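Local coordinates for protein methylmalonyl-CoA epimerase, mitochondrial (Homo sapiens, PDB 3RMU) that interconverts the (R) and (S) forms of methylmalonyl-CoA in propionyl-CoA metabolism as a cobalt-binding mitochondrial epimerase, at residues Ala21-Lys24 against Asn25-Ala29; Ala90-Met93 against Asp94-Lys98; Leu57-Gly61 against Leu62-Ile66. All coordinates share one frame; numbering follows the deposited sequence.

Interaction 1 (Ala21-Lys24 against Asn25-Ala29); sequences AFYK and NILGA. With EDO (1,2-ethanediol), chain N; EDO (1,2-ethanediol), chain H.
F22 and I26, one turn apart near the end of helix 16-26, make the dense part of this contact. With its CG anti to the backbone N (chi1 176°), F22 lays its ring so that I26 CB sits over one face, 4.2 Å from the ring centroid, a CH-pi contact. L27 CD1 touches both aromatic rings obliquely, 3.9 Å from F22 CE2 and from Y23 CD2. The Y23 ring packs on V47, M54 and L56, while its hydroxyl bonds G125 O of the second subunit. The backbone closes differently from a regular alpha-helix. F22 O accepts from I26 N and L27 N, a widened pi-type turn, and A29 N reaches back six residues to Y23 O at 2.9 Å. Between these, G28 turns the chain out of the helix with positive phi. The other side is looser: K24 runs extended beside N25, its NZ donates to O1 of an ethanediol, and a water bridges K24 O and A29 O by hydrogen bonds. A second ethanediol, like the first probably a crystallisation additive, donates from O1 to L27 O (2.7 Å) and also meets D94 of the second subunit. Carbonyls left without a following helical turn are thus met by wider backbone bonds, by water and, at I26 O, by K98 NZ of the second subunit, while the apolar groups pack toward the sheet and dimer partner.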
# COMPACT_ATOMS: atom_id res chain seq x y z
N ALA A 21 -11.43 -11.49 8.57
CA ALA A 21 -11.67 -12.90 8.34
C ALA A 21 -11.20 -13.35 6.97
O ALA A 21 -10.82 -14.49 6.81
CB ALA A 21 -13.19 -13.22 8.54
N PHE A 22 -11.22 -12.47 5.97
CA PHE A 22 -10.66 -12.83 4.68
C PHE A 22 -9.16 -13.10 4.80
O PHE A 22 -8.66 -14.15 4.39
CB PHE A 22 -10.92 -11.72 3.67
CG PHE A 22 -10.31 -11.96 2.33
CD1 PHE A 22 -10.98 -12.71 1.37
CD2 PHE A 22 -9.09 -11.40 2.01
CE1 PHE A 22 -10.42 -12.90 0.13
CE2 PHE A 22 -8.53 -11.60 0.78
CZ PHE A 22 -9.18 -12.37 -0.15
N TYR A 23 -8.43 -12.14 5.38
CA TYR A 23 -6.99 -12.31 5.52
C TYR A 23 -6.67 -13.53 6.35
O TYR A 23 -5.80 -14.32 5.96
CB TYR A 23 -6.31 -11.04 6.06
CG TYR A 23 -6.26 -10.01 4.97
CD1 TYR A 23 -7.24 -9.04 4.85
CD2 TYR A 23 -5.24 -10.02 4.02
CE1 TYR A 23 -7.22 -8.13 3.82
CE2 TYR A 23 -5.21 -9.10 3.00
CZ TYR A 23 -6.22 -8.15 2.91
OH TYR A 23 -6.22 -7.23 1.90
N LYS A 24 -7.40 -13.72 7.45
CA LYS A 24 -7.15 -14.85 8.33
C LYS A 24 -7.51 -16.20 7.70
O LYS A 24 -6.69 -17.10 7.65
CB LYS A 24 -7.89 -14.66 9.65
CG LYS A 24 -7.61 -15.67 10.73
CD LYS A 24 -8.63 -15.48 11.86
CE LYS A 24 -8.52 -16.52 12.94
NZ LYS A 24 -9.52 -16.25 14.04
N ASN A 25 -8.75 -16.33 7.27
CA ASN A 25 -9.29 -17.64 6.93
C ASN A 25 -9.26 -17.99 5.43
O ASN A 25 -9.31 -19.15 5.09
CB ASN A 25 -10.68 -17.81 7.54
CG ASN A 25 -10.62 -17.92 9.05
OD1 ASN A 25 -9.63 -18.38 9.60
ND2 ASN A 25 -11.70 -17.51 9.72
N ILE A 26 -9.21 -16.99 4.57
CA ILE A 26 -8.97 -17.24 3.14
C ILE A 26 -7.46 -17.24 2.83
O ILE A 26 -6.96 -18.24 2.33
CB ILE A 26 -9.71 -16.22 2.23
CG1 ILE A 26 -11.21 -16.33 2.46
CG2 ILE A 26 -9.42 -16.52 0.73
CD1 ILE A 26 -11.75 -17.75 2.42
N LEU A 27 -6.74 -16.17 3.14
CA LEU A 27 -5.31 -16.11 2.84
C LEU A 27 -4.38 -16.80 3.85
O LEU A 27 -3.22 -17.06 3.54
CB LEU A 27 -4.86 -14.68 2.59
CG LEU A 27 -5.43 -13.98 1.35
CD1 LEU A 27 -4.74 -12.62 1.16
CD2 LEU A 27 -5.33 -14.86 0.10
N GLY A 28 -4.85 -17.04 5.05
CA GLY A 28 -4.00 -17.70 6.08
C GLY A 28 -2.98 -16.77 6.76
O GLY A 28 -1.89 -17.22 7.18
N ALA A 29 -3.32 -15.48 6.85
CA ALA A 29 -2.53 -14.46 7.55
C ALA A 29 -2.70 -14.52 9.08
O ALA A 29 -3.73 -15.01 9.62
CB ALA A 29 -2.88 -13.06 7.06
C1 EDO N . -2.61 -18.45 0.40
O1 EDO N . -2.01 -18.64 1.69
C2 EDO N . -3.85 -19.35 0.25
O2 EDO N . -3.52 -20.75 0.17
C1 EDO H . -10.31 -12.19 14.02
O1 EDO H . -9.40 -13.04 14.73
C2 EDO H . -9.63 -10.83 13.93
O2 EDO H . -10.51 -9.73 13.68
O HOH W 1 -4.58 -17.67 9.76

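Interaction 2 (Ala90-Met93 against Asp94-Lys98). With EDO (1,2-ethanediol), chain F.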
# COMPACT_ATOMS: atom_id res chain seq x y z
N ALA A 90 13.00 16.85 13.07
CA ALA A 90 14.00 17.14 12.07
C ALA A 90 13.40 17.03 10.65
O ALA A 90 13.68 17.85 9.77
CB ALA A 90 15.20 16.19 12.22
N ALA A 91 12.56 16.02 10.45
CA ALA A 91 11.93 15.77 9.17
C ALA A 91 10.95 16.88 8.85
O ALA A 91 10.91 17.35 7.72
CB ALA A 91 11.25 14.43 9.18
N VAL A 92 10.16 17.30 9.83
CA VAL A 92 9.22 18.40 9.63
C VAL A 92 9.96 19.68 9.25
O VAL A 92 9.57 20.34 8.29
CB VAL A 92 8.32 18.61 10.87
CG1 VAL A 92 7.46 19.87 10.72
CG2 VAL A 92 7.44 17.40 11.07
N MET A 93 11.02 20.02 9.97
CA MET A 93 11.78 21.23 9.62
C MET A 93 12.41 21.15 8.22
O MET A 93 12.36 22.13 7.46
CB MET A 93 12.90 21.50 10.62
CG MET A 93 13.51 22.93 10.54
SD MET A 93 12.45 24.29 11.14
CE MET A 93 11.33 23.45 12.29
N ASP A 94 13.06 20.02 7.93
CA ASP A 94 13.66 19.76 6.60
C ASP A 94 12.60 19.91 5.52
O ASP A 94 12.84 20.58 4.51
CB ASP A 94 14.24 18.35 6.55
CG ASP A 94 14.79 17.98 5.17
OD1 ASP A 94 15.65 18.71 4.65
OD2 ASP A 94 14.32 16.95 4.64
N LEU A 95 11.44 19.30 5.72
CA LEU A 95 10.38 19.40 4.71
C LEU A 95 9.80 20.81 4.57
O LEU A 95 9.47 21.24 3.45
CB LEU A 95 9.26 18.41 5.00
CG LEU A 95 9.61 16.93 4.85
CD1 LEU A 95 8.46 16.14 5.40
CD2 LEU A 95 9.93 16.55 3.39
N LYS A 96 9.65 21.52 5.70
CA LYS A 96 9.22 22.93 5.67
C LYS A 96 10.25 23.77 4.92
O LYS A 96 9.87 24.66 4.17
CB LYS A 96 9.00 23.49 7.09
CG LYS A 96 8.02 24.70 7.16
CD LYS A 96 7.46 24.93 8.58
CE LYS A 96 6.43 23.86 8.98
NZ LYS A 96 5.45 24.37 10.01
N LYS A 97 11.53 23.48 5.11
CA LYS A 97 12.60 24.22 4.42
C LYS A 97 12.63 23.98 2.90
O LYS A 97 13.05 24.85 2.13
CB LYS A 97 13.96 23.87 5.00
CG LYS A 97 14.29 24.60 6.30
CD LYS A 97 15.35 23.87 7.14
CE LYS A 97 16.76 24.00 6.57
NZ LYS A 97 17.78 23.96 7.67
N LYS A 98 12.24 22.78 2.49
CA LYS A 98 12.20 22.37 1.08
C LYS A 98 10.95 22.95 0.41
O LYS A 98 10.79 22.84 -0.81
CB LYS A 98 12.22 20.82 1.00
CG LYS A 98 13.59 20.16 1.34
CD LYS A 98 13.54 18.64 1.45
CE LYS A 98 14.98 18.02 1.42
NZ LYS A 98 15.07 16.56 1.88
C1 EDO F . 12.52 13.97 4.94
O1 EDO F . 13.23 14.84 5.81
C2 EDO F . 12.42 12.59 5.58
O2 EDO F . 13.60 11.85 5.26
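M93 carries its CG anti to the backbone N (chi1 -165°), whereas K97 places its own anti to the carbonyl carbon (chi1 -80°), and these settings bring the two side chains obliquely across each other one turn apart, with M93 CG 4.0 Å from K97 CD. The lysine's aliphatic part also runs close by M93 O, which lies 3.3 Å from K97 CG while accepting from K97 N. Two residues earlier in the helix, L95 CG comes within 3.2 Å of A91 O, and the rest of the L95 side chain packs on I100 and L103. Charge gathers around D94. K98 NZ approaches the syn lone pair of D94 OD2 at 2.9 Å, forming a salt bridge one turn apart, and the same oxygen accepts from O1 of an ethanediol at 2.6 Å. That lysine also bonds I26 O of the second subunit, so the carboxylate probably steadies an ammonium group that reaches across the dimer interface. Under the side chains run four successive bonds from residue i+4 to residue i, from D94 N to A90 O through K97 N to M93 O. Such unbroken spacing marks the alpha-helix 88-97, which follows strand 77-85 in this vicinal oxygen chelate fold.

Interaction 3 (Leu57-Gly61 against Leu62-Ile66); sequences LHPLG and LDSPI. Unlike the reference sequence in segment 62-66: L62 (reference Arg).
L57 to P59 end strand 53-59 in extended form, and after L60 the chain swings round G61, whose positive phi (82°) opens a loop that folds back until P59 and S64 face each other, their CA atoms 5.4 Å apart. The returning residues are held to the strand by side chains. I66 has its CG1 wedged between the backbone N and the carbonyl carbon (chi1 66°), which directs CD1 down on the strand, 3.7 Å from L57 CB and 3.9 Å from P59 CD; proline and isoleucine cross at about a right angle. Beside them S64 CB rests 3.6 Å from P59 CB. The serine OG comes within 3.5 Å of P59 CA, bonds G41 O, and accepts a weak but nearly straight bond from I66 N at 3.4 Å (164°). The H58 side chain leaves the backbone on the side away from the loop, and its ND1 hydrogen-bonds V13 O. L57 and I66 are both buried, against V44 and V42 respectively. S64 to I66 forms an ST turn, a weak capping bond ahead of helix 67-72, while packing of S64 and I66 on P59 and L57 ties this approach to strand 53-59, close to the cobalt ligand H80.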
# COMPACT_ATOMS: atom_id res chain seq x y z
N LEU A 57 -8.79 -0.66 8.48
CA LEU A 57 -9.35 0.45 9.23
C LEU A 57 -10.81 0.57 8.89
O LEU A 57 -11.16 0.44 7.72
CB LEU A 57 -8.67 1.76 8.83
CG LEU A 57 -7.17 1.86 9.13
CD1 LEU A 57 -6.63 3.23 8.63
CD2 LEU A 57 -6.92 1.67 10.60
N HIS A 58 -11.62 0.84 9.91
CA HIS A 58 -13.04 1.16 9.72
C HIS A 58 -13.43 2.30 10.65
O HIS A 58 -12.95 2.37 11.78
CB HIS A 58 -13.91 -0.08 9.99
CG HIS A 58 -15.35 0.13 9.65
ND1 HIS A 58 -15.81 0.08 8.35
CD2 HIS A 58 -16.41 0.43 10.42
CE1 HIS A 58 -17.11 0.32 8.35
NE2 HIS A 58 -17.50 0.53 9.60
N PRO A 59 -14.30 3.23 10.19
CA PRO A 59 -14.72 4.36 11.01
C PRO A 59 -15.25 3.97 12.37
O PRO A 59 -15.97 2.95 12.52
CB PRO A 59 -15.86 5.00 10.20
CG PRO A 59 -15.54 4.63 8.79
CD PRO A 59 -14.95 3.26 8.87
N LEU A 60 -14.93 4.80 13.34
CA LEU A 60 -15.46 4.70 14.69
C LEU A 60 -15.98 6.09 15.03
O LEU A 60 -15.19 7.03 15.26
CB LEU A 60 -14.38 4.21 15.65
CG LEU A 60 -14.75 3.90 17.09
CD1 LEU A 60 -15.71 2.75 17.17
CD2 LEU A 60 -13.46 3.58 17.86
N GLY A 61 -17.31 6.22 15.03
CA GLY A 61 -18.02 7.49 15.16
C GLY A 61 -18.16 8.29 13.87
O GLY A 61 -17.63 7.90 12.83
N LEU A 62 -18.79 9.45 13.98
CA LEU A 62 -19.34 10.15 12.81
C LEU A 62 -18.37 10.99 11.99
O LEU A 62 -18.55 11.13 10.77
CB LEU A 62 -20.50 11.05 13.24
CG LEU A 62 -21.70 10.36 13.88
CD1 LEU A 62 -22.89 11.31 13.86
CD2 LEU A 62 -22.03 9.04 13.18
N ASP A 63 -17.36 11.56 12.62
CA ASP A 63 -16.43 12.43 11.89
C ASP A 63 -15.11 11.71 11.76
O ASP A 63 -14.04 12.28 12.01
CB ASP A 63 -16.29 13.80 12.58
CG ASP A 63 -15.90 13.70 14.05
OD1 ASP A 63 -16.30 12.71 14.71
OD2 ASP A 63 -15.20 14.61 14.53
N SER A 64 -15.17 10.44 11.37
CA SER A 64 -13.98 9.66 11.19
C SER A 64 -13.19 10.25 10.02
O SER A 64 -13.78 10.59 9.01
CB SER A 64 -14.31 8.21 10.90
OG SER A 64 -13.10 7.49 10.65
N PRO A 65 -11.86 10.37 10.17
CA PRO A 65 -11.02 10.88 9.08
C PRO A 65 -11.01 10.00 7.81
O PRO A 65 -10.54 10.46 6.78
CB PRO A 65 -9.62 10.89 9.69
CG PRO A 65 -9.66 9.86 10.76
CD PRO A 65 -11.04 10.05 11.36
N ILE A 66 -11.51 8.76 7.90
CA ILE A 66 -11.65 7.89 6.72
C ILE A 66 -13.12 7.74 6.25
O ILE A 66 -13.39 7.11 5.22
CB ILE A 66 -10.98 6.51 6.96
CG1 ILE A 66 -11.70 5.69 8.05
CG2 ILE A 66 -9.48 6.67 7.33
CD1 ILE A 66 -11.27 4.22 8.10

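Overall arrangement
The three are local contacts, two in helices and one at a strand end, within one vicinal oxygen chelate fold. Interactions 1 and 2 lie on opposite sides of the chain's centre, their centres about 40 Å apart, yet across the dimer interaction 1 of one subunit meets interaction 2 of the other, through I26 and L95 and through K98 NZ on I26 O. Interaction 3 has its centre about 24 Å from that of interaction 1 and about 29 Å from that of interaction 2. It is the one beside the metal site: the side chain of L57 is about 6 Å from the cobalt ion held by H8, H80 and E130.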